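Local coordinates for bifunctional protein PutA (Bdellovibrio bacteriovorus, PDB 5UR2), which probably couples flavin-dependent oxidation of proline to NAD(+)-dependent oxidation of L-glutamate gamma-semialdehyde, giving L-glutamate in the two steps of proline breakdown, at residues M3-I6 with Q7-I10; V11-G14 with E15-L18; D177-P180 with Q181-D185; K263-K266 with F267-I270. All coordinates share one frame; numbering follows the deposited sequence.

Contact 1: residues M3-I6 with Q7-I10; sequences MNDI and QSQI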
ATOM      1  N   MET B   3      -6.819  35.167  56.535  1.00 47.69           N
ATOM      2  CA  MET B   3      -7.050  33.763  56.835  1.00 39.51           C
ATOM      3  C   MET B   3      -6.654  32.931  55.623  1.00 37.51           C
ATOM      4  O   MET B   3      -6.897  33.322  54.476  1.00 39.35           O
ATOM      5  CB  MET B   3      -8.516  33.534  57.203  1.00 38.03           C
ATOM      6  CG  MET B   3      -9.019  34.457  58.312  1.00 40.60           C
ATOM      7  SD  MET B   3      -8.006  34.290  59.798  1.00 44.65           S
ATOM      8  CE  MET B   3      -8.846  35.384  60.959  1.00 33.28           C
ATOM      9  N   ASN B   4      -5.981  31.812  55.883  1.00 39.48           N
ATOM     10  CA  ASN B   4      -5.555  30.878  54.837  1.00 40.78           C
ATOM     11  C   ASN B   4      -4.552  31.511  53.866  1.00 38.43           C
ATOM     12  O   ASN B   4      -4.511  31.145  52.692  1.00 34.26           O
ATOM     13  CB  ASN B   4      -6.761  30.300  54.067  1.00 35.80           C
ATOM     14  CG  ASN B   4      -7.811  29.705  54.992  1.00 44.21           C
ATOM     15  OD1 ASN B   4      -7.559  28.710  55.672  1.00 42.67           O
ATOM     16  ND2 ASN B   4      -8.990  30.325  55.037  1.00 49.28           N
ATOM     17  N   ASP B   5      -3.725  32.452  54.350  1.00 41.76           N
ATOM     18  CA  ASP B   5      -2.645  33.039  53.561  1.00 41.86           C
ATOM     19  C   ASP B   5      -1.314  32.300  53.723  1.00 45.17           C
ATOM     20  O   ASP B   5      -0.255  32.938  53.659  1.00 53.67           O
ATOM     21  CB  ASP B   5      -2.473  34.523  53.908  1.00 42.42           C
ATOM     22  CG  ASP B   5      -1.829  34.758  55.293  1.00 46.42           C
ATOM     23  OD1 ASP B   5      -1.636  33.795  56.072  1.00 45.06           O
ATOM     24  OD2 ASP B   5      -1.534  35.936  55.606  1.00 48.76           O
ATOM     25  N   ILE B   6      -1.331  30.973  53.907  1.00 41.12           N
ATOM     26  CA  ILE B   6      -0.073  30.241  54.080  1.00 44.46           C
ATOM     27  C   ILE B   6       0.802  30.387  52.840  1.00 41.02           C
ATOM     28  O   ILE B   6       2.025  30.542  52.941  1.00 35.09           O
ATOM     29  CB  ILE B   6      -0.351  28.755  54.393  1.00 40.70           C
ATOM     30  CG1 ILE B   6       0.939  27.994  54.745  1.00 36.24           C
ATOM     31  CG2 ILE B   6      -1.082  28.074  53.232  1.00 35.90           C
ATOM     32  CD1 ILE B   6       1.616  28.451  56.011  1.00 40.32           C
ATOM     33  N   GLN B   7       0.178  30.417  51.658  1.00 37.55           N
ATOM     34  CA  GLN B   7       0.931  30.538  50.419  1.00 36.75           C
ATOM     35  C   GLN B   7       1.748  31.822  50.392  1.00 41.65           C
ATOM     36  O   GLN B   7       2.846  31.845  49.825  1.00 41.67           O
ATOM     37  CB  GLN B   7      -0.019  30.442  49.224  1.00 38.70           C
ATOM     38  CG  GLN B   7      -0.672  29.053  49.137  1.00 38.73           C
ATOM     39  CD  GLN B   7       0.361  27.915  49.208  1.00 44.86           C
ATOM     40  OE1 GLN B   7       1.425  27.977  48.589  1.00 49.15           O
ATOM     41  NE2 GLN B   7       0.066  26.901  50.017  1.00 41.65           N
ATOM     42  N   SER B   8       1.231  32.898  50.991  1.00 44.78           N
ATOM     43  CA  SER B   8       2.000  34.134  51.083  1.00 42.45           C
ATOM     44  C   SER B   8       3.190  33.997  52.027  1.00 36.14           C
ATOM     45  O   SER B   8       4.228  34.627  51.802  1.00 37.73           O
ATOM     46  CB  SER B   8       1.102  35.286  51.532  1.00 43.89           C
ATOM     47  OG  SER B   8       1.392  35.642  52.873  1.00 53.53           O
ATOM     48  N   GLN B   9       3.055  33.222  53.104  1.00 41.08           N
ATOM     49  CA  GLN B   9       4.188  33.049  54.012  1.00 37.02           C
ATOM     50  C   GLN B   9       5.261  32.154  53.403  1.00 43.42           C
ATOM     51  O   GLN B   9       6.457  32.352  53.652  1.00 42.92           O
ATOM     52  CB  GLN B   9       3.723  32.470  55.339  1.00 35.79           C
ATOM     53  CG  GLN B   9       2.576  33.228  55.978  1.00 48.20           C
ATOM     54  CD  GLN B   9       2.261  32.743  57.385  1.00 54.32           C
ATOM     55  OE1 GLN B   9       3.160  32.394  58.157  1.00 50.21           O
ATOM     56  NE2 GLN B   9       0.978  32.723  57.724  1.00 65.19           N
ATOM     57  N   ILE B  10       4.858  31.161  52.611  1.00 40.59           N
ATOM     58  CA  ILE B  10       5.836  30.332  51.913  1.00 39.54           C
ATOM     59  C   ILE B  10       6.617  31.173  50.903  1.00 38.96           C
ATOM     60  O   ILE B  10       7.852  31.126  50.854  1.00 31.32           O
ATOM     61  CB  ILE B  10       5.137  29.125  51.264  1.00 32.46           C
ATOM     62  CG1 ILE B  10       4.603  28.206  52.367  1.00 33.60           C
ATOM     63  CG2 ILE B  10       6.092  28.372  50.345  1.00 28.77           C
ATOM     64  CD1 ILE B  10       3.733  27.098  51.867  1.00 33.68           C
TER
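Ile6 and Ile10 make up the close-packed side of this helix start, where Ile10 is buried. CD1 of Ile10 comes within 4.1 Å of CG1 of Ile6, while the backbone beneath them is joined by a regular bond from Ile10 N to Ile6 O (2.9 Å, 160°). Ile6 keeps CG1 opposite its backbone N (chi1 -173°) and thus reaches forward along the helix to its partner. CG2, the other branch, turns to Gln7, whose bent chain brings NE2 within 3.6 Å of it. Beyond this patch stands helix 357-369: Ile10 packs on Arg358, Leu365 and Tyr366 there, and the Gln7 carbonyl OE1 is bonded to Arg358.

The segment 3-10 illustrates how a helix may begin without a side-chain cap. Asp5 occupies the N-cap position, but its carboxylate makes no capping bond; instead its backbone O receives weak bonds from Ser8 N (3.1 Å), Gln9 N (3.4 Å) and Ser8 OG (3.3 Å).

On the looser, polar side, the Asp5 carboxylate meets an amide one turn further on. Gln9 NE2 donates to Asp5 OD1 at 3.3 Å, the N-H nearly straight (165°). The oxygen lies in the plane of the Gln9 amide, yet the donor stands above the carboxylate, the two flat groups being steeply turned against each other. Both ends have further partners: Asp5 OD2 accepts from His2 N, and Gln9 OE1 from Lys369. The solvent side belongs to Ser8, which is exposed and keeps OG 4.0 Å from Asp5 OD2.

Contact 2: residues V11-G14 with E15-L18; sequences VSRG and EEIL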
ATOM      1  N   VAL B  11       5.909  31.993  50.116  1.00 39.75           N
ATOM      2  CA  VAL B  11       6.584  32.869  49.156  1.00 43.06           C
ATOM      3  C   VAL B  11       7.607  33.750  49.861  1.00 44.19           C
ATOM      4  O   VAL B  11       8.714  33.970  49.350  1.00 39.73           O
ATOM      5  CB  VAL B  11       5.559  33.704  48.365  1.00 38.68           C
ATOM      6  CG1 VAL B  11       6.255  34.825  47.591  1.00 35.90           C
ATOM      7  CG2 VAL B  11       4.807  32.817  47.401  1.00 36.68           C
ATOM      8  N   SER B  12       7.255  34.272  51.041  1.00 46.95           N
ATOM      9  CA  SER B  12       8.184  35.108  51.799  1.00 55.42           C
ATOM     10  C   SER B  12       9.443  34.341  52.188  1.00 53.37           C
ATOM     11  O   SER B  12      10.554  34.880  52.116  1.00 49.08           O
ATOM     12  CB  SER B  12       7.496  35.675  53.045  1.00 53.83           C
ATOM     13  OG  SER B  12       6.426  36.519  52.674  1.00 54.27           O
ATOM     14  N   ARG B  13       9.288  33.100  52.659  1.00 51.23           N
ATOM     15  CA  ARG B  13      10.459  32.320  53.038  1.00 47.22           C
ATOM     16  C   ARG B  13      11.356  32.055  51.836  1.00 42.78           C
ATOM     17  O   ARG B  13      12.587  32.132  51.942  1.00 37.83           O
ATOM     18  CB  ARG B  13      10.034  31.010  53.697  1.00 44.49           C
ATOM     19  CG  ARG B  13      11.206  30.148  54.119  1.00 40.01           C
ATOM     20  CD  ARG B  13      12.043  30.889  55.143  1.00 43.07           C
ATOM     21  NE  ARG B  13      11.223  31.398  56.235  1.00 44.84           N
ATOM     22  CZ  ARG B  13      10.926  30.717  57.337  1.00 43.07           C
ATOM     23  NH1 ARG B  13      11.404  29.488  57.509  1.00 42.24           N
ATOM     24  NH2 ARG B  13      10.158  31.274  58.275  1.00 36.32           N
ATOM     25  N   GLY B  14      10.753  31.749  50.681  1.00 40.45           N
ATOM     26  CA  GLY B  14      11.540  31.544  49.476  1.00 36.68           C
ATOM     27  C   GLY B  14      12.287  32.793  49.045  1.00 41.77           C
ATOM     28  O   GLY B  14      13.433  32.719  48.588  1.00 41.35           O
ATOM     29  N   GLU B  15      11.664  33.963  49.218  1.00 43.60           N
ATOM     30  CA  GLU B  15      12.337  35.211  48.876  1.00 45.86           C
ATOM     31  C   GLU B  15      13.547  35.450  49.771  1.00 43.50           C
ATOM     32  O   GLU B  15      14.587  35.924  49.298  1.00 40.87           O
ATOM     33  CB  GLU B  15      11.357  36.382  48.969  1.00 48.15           C
ATOM     34  CG  GLU B  15      10.305  36.394  47.864  1.00 51.41           C
ATOM     35  CD  GLU B  15       9.280  37.506  48.044  1.00 52.44           C
ATOM     36  OE1 GLU B  15       9.303  38.161  49.103  1.00 54.62           O
ATOM     37  OE2 GLU B  15       8.459  37.727  47.126  1.00 52.64           O
ATOM     38  N   GLU B  16      13.440  35.114  51.064  1.00 40.17           N
ATOM     39  CA  GLU B  16      14.597  35.223  51.948  1.00 39.22           C
ATOM     40  C   GLU B  16      15.725  34.307  51.500  1.00 38.35           C
ATOM     41  O   GLU B  16      16.884  34.731  51.434  1.00 40.92           O
ATOM     42  CB  GLU B  16      14.205  34.891  53.385  1.00 46.88           C
ATOM     43  CG  GLU B  16      15.390  34.818  54.347  1.00 57.45           C
ATOM     44  CD  GLU B  16      14.996  34.327  55.739  1.00 63.65           C
ATOM     45  OE1 GLU B  16      13.774  34.197  56.003  1.00 66.89           O
ATOM     46  OE2 GLU B  16      15.906  34.095  56.569  1.00 58.23           O
ATOM     47  N   ILE B  17      15.392  33.061  51.140  1.00 35.58           N
ATOM     48  CA  ILE B  17      16.413  32.095  50.737  1.00 37.78           C
ATOM     49  C   ILE B  17      17.135  32.573  49.486  1.00 37.69           C
ATOM     50  O   ILE B  17      18.368  32.521  49.406  1.00 39.13           O
ATOM     51  CB  ILE B  17      15.776  30.702  50.537  1.00 34.59           C
ATOM     52  CG1 ILE B  17      15.333  30.123  51.886  1.00 31.35           C
ATOM     53  CG2 ILE B  17      16.714  29.768  49.778  1.00 30.61           C
ATOM     54  CD1 ILE B  17      14.505  28.854  51.757  1.00 29.82           C
ATOM     55  N   LEU B  18      16.389  33.076  48.506  1.00 37.74           N
ATOM     56  CA  LEU B  18      17.017  33.577  47.289  1.00 42.74           C
ATOM     57  C   LEU B  18      17.823  34.850  47.551  1.00 45.31           C
ATOM     58  O   LEU B  18      18.835  35.094  46.879  1.00 41.10           O
ATOM     59  CB  LEU B  18      15.957  33.805  46.214  1.00 41.82           C
ATOM     60  CG  LEU B  18      15.274  32.510  45.739  1.00 39.07           C
ATOM     61  CD1 LEU B  18      14.004  32.799  44.969  1.00 38.05           C
ATOM     62  CD2 LEU B  18      16.201  31.687  44.879  1.00 38.88           C
TER
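Arg13 and Glu16 project from the helix side by side, pointing the same way, but their charged ends are not matched as a bonded pair. Glu16 OE1 lies 3.8 Å from Arg13 NE and well out of the guanidinium plane, so no N-H is directed at it; the planes of guanidinium and carboxylate stand 62° apart. This is a long salt bridge, held by charge alone. Bends at chi2 and chi3 of Arg13 put its CD, like NE, 3.8 Å from Glu16 OE1, which the extended glutamate chain carries out to them.

Val11 and Glu15 meet differently, the glutamate chain passing slantwise over the valine. OE2 of Glu15 comes 3.7 Å from Val11 CG1, so the carboxylate end itself lies against the methyl, and nearer the backbone Glu15 CG lies 3.3 Å from Val11 O. Ile17 and Leu18 repeat that pose against carbonyl oxygens one turn back: Ile17 CG1 is 3.4 Å from Arg13 O, and Leu18 CG is 3.4 Å from Gly14 O.

Beneath all of them run successive i to i+4 bonds, Glu15 N to Val11 O, Glu16 N to Ser12 O, Ile17 N to Arg13 O and Leu18 N to Gly14 O (3.0 Å), the signature of a regular alpha helix.

These residues pack helix 6-22 against helix 357-369 of the proline dehydrogenase barrel and against the short helix 440-444. Arg13 touches Ala361, Met364 and Leu365 and forms a salt bridge with Glu368; Glu15 and Leu18 touch Met440, while Ile17 faces Val357 and Met396.

Contact 3: residues D177-P180 with Q181-D185; sequences DEVP and QIDRD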
ATOM      1  N   ASP B 177      35.181  14.032  65.780  1.00 44.14           N
ATOM      2  CA  ASP B 177      34.579  14.916  66.767  1.00 49.89           C
ATOM      3  C   ASP B 177      33.107  15.157  66.429  1.00 48.35           C
ATOM      4  O   ASP B 177      32.691  15.060  65.272  1.00 49.08           O
ATOM      5  CB  ASP B 177      35.323  16.247  66.830  1.00 56.76           C
ATOM      6  CG  ASP B 177      36.769  16.092  67.260  1.00 65.57           C
ATOM      7  OD1 ASP B 177      37.157  14.986  67.700  1.00 66.82           O
ATOM      8  OD2 ASP B 177      37.514  17.091  67.173  1.00 71.49           O
ATOM      9  N   GLU B 178      32.315  15.487  67.454  1.00 45.42           N
ATOM     10  CA  GLU B 178      30.889  15.722  67.259  1.00 51.64           C
ATOM     11  C   GLU B 178      30.617  17.113  66.691  1.00 52.73           C
ATOM     12  O   GLU B 178      31.142  18.115  67.192  1.00 52.50           O
ATOM     13  CB  GLU B 178      30.119  15.562  68.572  1.00 57.40           C
ATOM     14  CG  GLU B 178      28.625  15.354  68.342  1.00 59.64           C
ATOM     15  CD  GLU B 178      27.762  15.727  69.541  1.00 65.19           C
ATOM     16  OE1 GLU B 178      28.062  16.748  70.200  1.00 72.06           O
ATOM     17  OE2 GLU B 178      26.759  15.023  69.800  1.00 61.27           O
ATOM     18  N   VAL B 179      29.781  17.166  65.659  1.00 48.03           N
ATOM     19  CA  VAL B 179      29.294  18.410  65.076  1.00 42.04           C
ATOM     20  C   VAL B 179      27.782  18.456  65.254  1.00 40.35           C
ATOM     21  O   VAL B 179      27.034  17.899  64.447  1.00 43.38           O
ATOM     22  CB  VAL B 179      29.681  18.536  63.593  1.00 43.23           C
ATOM     23  CG1 VAL B 179      29.214  19.876  63.063  1.00 38.24           C
ATOM     24  CG2 VAL B 179      31.196  18.378  63.421  1.00 48.81           C
ATOM     25  N   PRO B 180      27.296  19.126  66.307  1.00 42.64           N
ATOM     26  CA  PRO B 180      25.887  18.960  66.720  1.00 41.15           C
ATOM     27  C   PRO B 180      24.871  19.319  65.654  1.00 42.26           C
ATOM     28  O   PRO B 180      23.774  18.739  65.651  1.00 41.16           O
ATOM     29  CB  PRO B 180      25.765  19.870  67.947  1.00 38.17           C
ATOM     30  CG  PRO B 180      27.153  20.042  68.441  1.00 41.46           C
ATOM     31  CD  PRO B 180      28.073  19.928  67.266  1.00 45.22           C
ATOM     32  N   GLN B 181      25.176  20.287  64.778  1.00 42.01           N
ATOM     33  CA  GLN B 181      24.229  20.626  63.721  1.00 39.70           C
ATOM     34  C   GLN B 181      23.928  19.417  62.835  1.00 39.26           C
ATOM     35  O   GLN B 181      22.811  19.291  62.319  1.00 42.99           O
ATOM     36  CB  GLN B 181      24.755  21.798  62.880  1.00 31.14           C
ATOM     37  CG  GLN B 181      23.776  22.252  61.791  1.00 38.55           C
ATOM     38  CD  GLN B 181      24.166  23.551  61.097  1.00 42.27           C
ATOM     39  OE1 GLN B 181      25.119  24.227  61.497  1.00 47.82           O
ATOM     40  NE2 GLN B 181      23.461  23.873  60.006  1.00 37.97           N
ATOM     41  N   ILE B 182      24.886  18.503  62.676  1.00 37.51           N
ATOM     42  CA  ILE B 182      24.695  17.333  61.827  1.00 33.98           C
ATOM     43  C   ILE B 182      24.639  16.026  62.608  1.00 35.27           C
ATOM     44  O   ILE B 182      24.094  15.043  62.086  1.00 33.57           O
ATOM     45  CB  ILE B 182      25.790  17.241  60.748  1.00 32.55           C
ATOM     46  CG1 ILE B 182      27.160  17.067  61.409  1.00 36.16           C
ATOM     47  CG2 ILE B 182      25.746  18.468  59.848  1.00 33.94           C
ATOM     48  CD1 ILE B 182      28.335  16.965  60.433  1.00 37.65           C
ATOM     49  N   ASP B 183      25.158  15.980  63.836  1.00 40.20           N
ATOM     50  CA  ASP B 183      25.274  14.731  64.578  1.00 43.54           C
ATOM     51  C   ASP B 183      24.194  14.574  65.639  1.00 43.61           C
ATOM     52  O   ASP B 183      24.234  13.604  66.402  1.00 47.30           O
ATOM     53  CB  ASP B 183      26.656  14.625  65.250  1.00 46.20           C
ATOM     54  CG  ASP B 183      27.809  14.587  64.247  1.00 46.90           C
ATOM     55  OD1 ASP B 183      27.578  14.247  63.074  1.00 48.59           O
ATOM     56  OD2 ASP B 183      28.956  14.887  64.641  1.00 47.70           O
ATOM     57  N   ARG B 184      23.249  15.512  65.723  1.00 43.25           N
ATOM     58  CA  ARG B 184      22.172  15.471  66.704  1.00 40.31           C
ATOM     59  C   ARG B 184      20.901  16.022  66.072  1.00 33.84           C
ATOM     60  O   ARG B 184      20.958  16.955  65.271  1.00 34.87           O
ATOM     61  CB  ARG B 184      22.507  16.324  67.944  1.00 40.97           C
ATOM     62  CG  ARG B 184      23.855  16.050  68.582  1.00 48.20           C
ATOM     63  CD  ARG B 184      23.994  16.783  69.911  1.00 59.23           C
ATOM     64  NE  ARG B 184      22.983  16.340  70.868  1.00 62.96           N
ATOM     65  CZ  ARG B 184      23.116  15.272  71.649  1.00 58.87           C
ATOM     66  NH1 ARG B 184      24.220  14.538  71.584  1.00 61.52           N
ATOM     67  NH2 ARG B 184      22.142  14.932  72.486  1.00 51.63           N
ATOM     68  N   ASP B 185      19.748  15.482  66.484  1.00 33.56           N
ATOM     69  CA  ASP B 185      18.459  16.098  66.190  1.00 40.39           C
ATOM     70  C   ASP B 185      17.841  16.585  67.506  1.00 51.29           C
ATOM     71  O   ASP B 185      18.558  16.821  68.496  1.00 50.88           O
ATOM     72  CB  ASP B 185      17.555  15.125  65.410  1.00 41.11           C
ATOM     73  CG  ASP B 185      17.096  13.922  66.230  1.00 43.81           C
ATOM     74  OD1 ASP B 185      17.517  13.762  67.397  1.00 40.98           O
ATOM     75  OD2 ASP B 185      16.302  13.114  65.685  1.00 42.37           O
TER
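Asp183 turns its side chain back over the start of its own short helix to meet Glu178 and Val179. Its CB lies 3.4 Å from Val179 O and alongside CG of Glu178, the two acidic chains sliding past each other in opposite directions. With CG set opposite the carbonyl carbon (chi1 -63°), the carboxylate swings over the N-terminal turn, CG coming 3.5 Å from Val179 N. At the tip, OD2 accepts the Val179 N-H at 2.6 Å in an almost straight line (179°), met from above the carboxylate plane. The same oxygen forms a salt bridge with Arg134 of helix 123-135; both donors would be expected to favour the charged form of this buried acid. OD1, the other oxygen, is 3.9 Å from Val179 O and is itself hydrogen-bonded beyond the two segments.

Val179 O is gripped twice, by Ile182 N and Asp183 N (each 2.8 Å), which approach from opposite faces of the carbonyl plane. Beside this pair of bonds, Val179 CB packs on Ile182 CG1 at 3.6 Å. Outward, Glu178 and Arg184 cross at about a right angle and are joined by a salt bridge: Arg184 NH1 donates in the guanidinium plane to the syn lone pair of Glu178 OE2 (3.1 Å, 168°).

Pro180 opens the helix after the N-cap residue Val179. The bond from Val179 N-H to the Asp183 carboxylate resembles the reciprocal half of a capping box, one residue beyond N3. The helix is a single turn in the connection from helix 152-173 to strand 194-197 of the proline dehydrogenase TIM barrel.

Contact 4: residues K263-K266 with F267-I270; sequences KNYK and FFGI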
ATOM      1  N   LYS B 263      13.138  -4.530  65.066  1.00 33.37           N
ATOM      2  CA  LYS B 263      11.961  -3.676  65.229  1.00 30.46           C
ATOM      3  C   LYS B 263      12.187  -2.497  66.172  1.00 31.27           C
ATOM      4  O   LYS B 263      11.298  -1.651  66.281  1.00 34.39           O
ATOM      5  CB  LYS B 263      10.733  -4.502  65.641  1.00 39.21           C
ATOM      6  CG  LYS B 263      10.698  -5.060  67.052  1.00 43.44           C
ATOM      7  CD  LYS B 263       9.603  -6.133  67.146  1.00 47.28           C
ATOM      8  CE  LYS B 263       8.399  -5.787  66.268  1.00 45.79           C
ATOM      9  NZ  LYS B 263       7.469  -6.939  66.086  1.00 46.93           N
ATOM     10  N   ASN B 264      13.314  -2.437  66.886  1.00 33.65           N
ATOM     11  CA  ASN B 264      13.581  -1.359  67.829  1.00 34.09           C
ATOM     12  C   ASN B 264      14.593  -0.345  67.305  1.00 35.01           C
ATOM     13  O   ASN B 264      14.909   0.614  68.009  1.00 34.68           O
ATOM     14  CB  ASN B 264      14.108  -1.951  69.134  1.00 39.53           C
ATOM     15  CG  ASN B 264      13.083  -2.812  69.820  1.00 42.77           C
ATOM     16  OD1 ASN B 264      11.974  -2.365  70.121  1.00 38.58           O
ATOM     17  ND2 ASN B 264      13.414  -4.081  69.989  1.00 41.89           N
ATOM     18  N   TYR B 265      15.081  -0.506  66.082  1.00 32.02           N
ATOM     19  CA  TYR B 265      16.098   0.384  65.533  1.00 34.39           C
ATOM     20  C   TYR B 265      15.434   1.478  64.705  1.00 32.60           C
ATOM     21  O   TYR B 265      14.640   1.184  63.808  1.00 33.43           O
ATOM     22  CB  TYR B 265      17.094  -0.404  64.683  1.00 38.09           C
ATOM     23  CG  TYR B 265      18.376   0.338  64.375  1.00 37.50           C
ATOM     24  CD1 TYR B 265      19.237   0.737  65.398  1.00 35.13           C
ATOM     25  CD2 TYR B 265      18.752   0.603  63.053  1.00 28.71           C
ATOM     26  CE1 TYR B 265      20.425   1.405  65.113  1.00 37.87           C
ATOM     27  CE2 TYR B 265      19.934   1.272  62.765  1.00 26.03           C
ATOM     28  CZ  TYR B 265      20.767   1.667  63.796  1.00 36.17           C
ATOM     29  OH  TYR B 265      21.945   2.323  63.506  1.00 36.41           O
ATOM     30  N   LYS B 266      15.761   2.733  65.008  1.00 30.62           N
ATOM     31  CA  LYS B 266      15.159   3.883  64.344  1.00 33.53           C
ATOM     32  C   LYS B 266      15.846   4.275  63.039  1.00 34.70           C
ATOM     33  O   LYS B 266      15.207   4.894  62.182  1.00 37.36           O
ATOM     34  CB  LYS B 266      15.187   5.104  65.273  1.00 34.42           C
ATOM     35  CG  LYS B 266      14.304   5.001  66.497  1.00 43.43           C
ATOM     36  CD  LYS B 266      14.196   6.354  67.215  1.00 44.13           C
ATOM     37  CE  LYS B 266      15.520   6.792  67.786  1.00 45.35           C
ATOM     38  NZ  LYS B 266      15.335   8.036  68.570  1.00 54.02           N
ATOM     39  N   PHE B 267      17.098   3.884  62.837  1.00 34.45           N
ATOM     40  CA  PHE B 267      17.942   4.460  61.789  1.00 31.63           C
ATOM     41  C   PHE B 267      18.034   3.565  60.554  1.00 25.07           C
ATOM     42  O   PHE B 267      19.098   3.248  60.022  1.00 29.99           O
ATOM     43  CB  PHE B 267      19.298   4.779  62.387  1.00 25.69           C
ATOM     44  CG  PHE B 267      19.197   5.770  63.502  1.00 26.13           C
ATOM     45  CD1 PHE B 267      18.536   6.971  63.305  1.00 25.92           C
ATOM     46  CD2 PHE B 267      19.638   5.459  64.773  1.00 34.50           C
ATOM     47  CE1 PHE B 267      18.402   7.889  64.337  1.00 36.98           C
ATOM     48  CE2 PHE B 267      19.502   6.375  65.817  1.00 36.32           C
ATOM     49  CZ  PHE B 267      18.878   7.593  65.596  1.00 34.11           C
ATOM     50  N   PHE B 268      16.859   3.149  60.103  1.00 24.02           N
ATOM     51  CA  PHE B 268      16.633   2.595  58.777  1.00 26.54           C
ATOM     52  C   PHE B 268      15.727   3.560  58.026  1.00 30.36           C
ATOM     53  O   PHE B 268      14.834   4.169  58.622  1.00 27.89           O
ATOM     54  CB  PHE B 268      15.956   1.220  58.842  1.00 23.29           C
ATOM     55  CG  PHE B 268      16.811   0.128  59.432  1.00 29.91           C
ATOM     56  CD1 PHE B 268      18.116  -0.063  59.012  1.00 33.77           C
ATOM     57  CD2 PHE B 268      16.290  -0.730  60.385  1.00 24.32           C
ATOM     58  CE1 PHE B 268      18.886  -1.097  59.538  1.00 33.95           C
ATOM     59  CE2 PHE B 268      17.052  -1.758  60.919  1.00 29.39           C
ATOM     60  CZ  PHE B 268      18.351  -1.943  60.496  1.00 30.77           C
ATOM     61  N   GLY B 269      15.949   3.697  56.721  1.00 34.32           N
ATOM     62  CA  GLY B 269      15.136   4.586  55.918  1.00 23.52           C
ATOM     63  C   GLY B 269      14.782   3.969  54.581  1.00 26.21           C
ATOM     64  O   GLY B 269      15.495   3.111  54.050  1.00 21.57           O
ATOM     65  N   ILE B 270      13.674   4.462  54.027  1.00 27.90           N
ATOM     66  CA  ILE B 270      13.149   4.044  52.729  1.00 26.67           C
ATOM     67  C   ILE B 270      12.822   5.310  51.942  1.00 28.85           C
ATOM     68  O   ILE B 270      12.477   6.353  52.517  1.00 20.90           O
ATOM     69  CB  ILE B 270      11.900   3.122  52.882  1.00 24.70           C
ATOM     70  CG1 ILE B 270      11.350   2.607  51.540  1.00 22.14           C
ATOM     71  CG2 ILE B 270      10.791   3.855  53.601  1.00 25.05           C
ATOM     72  CD1 ILE B 270      12.159   1.558  50.836  1.00 24.35           C
TER
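Tyr265, Phe267 and Phe268 form an aromatic cluster in which the tyrosine plays two parts. Toward Phe267 it offers a face: the phenylalanine edge points at it in a T-shaped pair, with ring centroids 5.7 Å apart and planes at 86°. Toward Phe268 it offers an edge instead, placing CD2 3.5 Å above the middle of that ring, with planes at 65°. The tyrosine keeps CG opposite its backbone N (chi1 -165°), which swings the ring forward between the two phenylalanines.

Aliphatic contacts fill in around the rings. Phe267 CB lies 3.6 Å from Tyr265 CE2. Lys266 runs alongside Phe267, and its CB sits 4.2 Å from the centroid of the Phe267 ring, squarely over the face in a CH-pi contact.

Hydrogen bonding across the two segments is slight: Phe268 N reaches Lys266 O in a weak bond of 3.2 Å. Stronger polar ties lead outward, from Tyr265 OH to Val234 O and from Arg293 to Tyr265 O. From Phe267 onward the backbone joins its barrel neighbours, pairing with Val236 on one strand and with Trp298 on another, while the Phe268 ring stacks with Phe226.

Between the two segments, then, ring packing outweighs hydrogen bonding in the loop leading into strand 268-273, with Tyr265 combining hydrophobic bulk and a hydroxyl tied to the chain just ahead of strand 235-238.

Contact 1 covers the loop and first turn of helix 6-22, and contact 2 the turns that follow, their centres 13 Å apart; both press apolar residues onto helix 357-369. Contact 1 lies at the surface, at a helix start with several weak bonds; contact 2 is partly buried and regular. Contacts 3 and 4 belong to the proline dehydrogenase barrel, on alpha-to-beta connections leading to strands 194-197 and 268-273; their nearest atoms are about 6 Å apart. Both are partly buried, though contact 3 has the more exposed residues, and none of the four is wholly core. Segment 177-185 relies on carboxylates, backbone N-H groups and arginines, whereas 263-270 relies on aromatic rings and has no internal salt bridge.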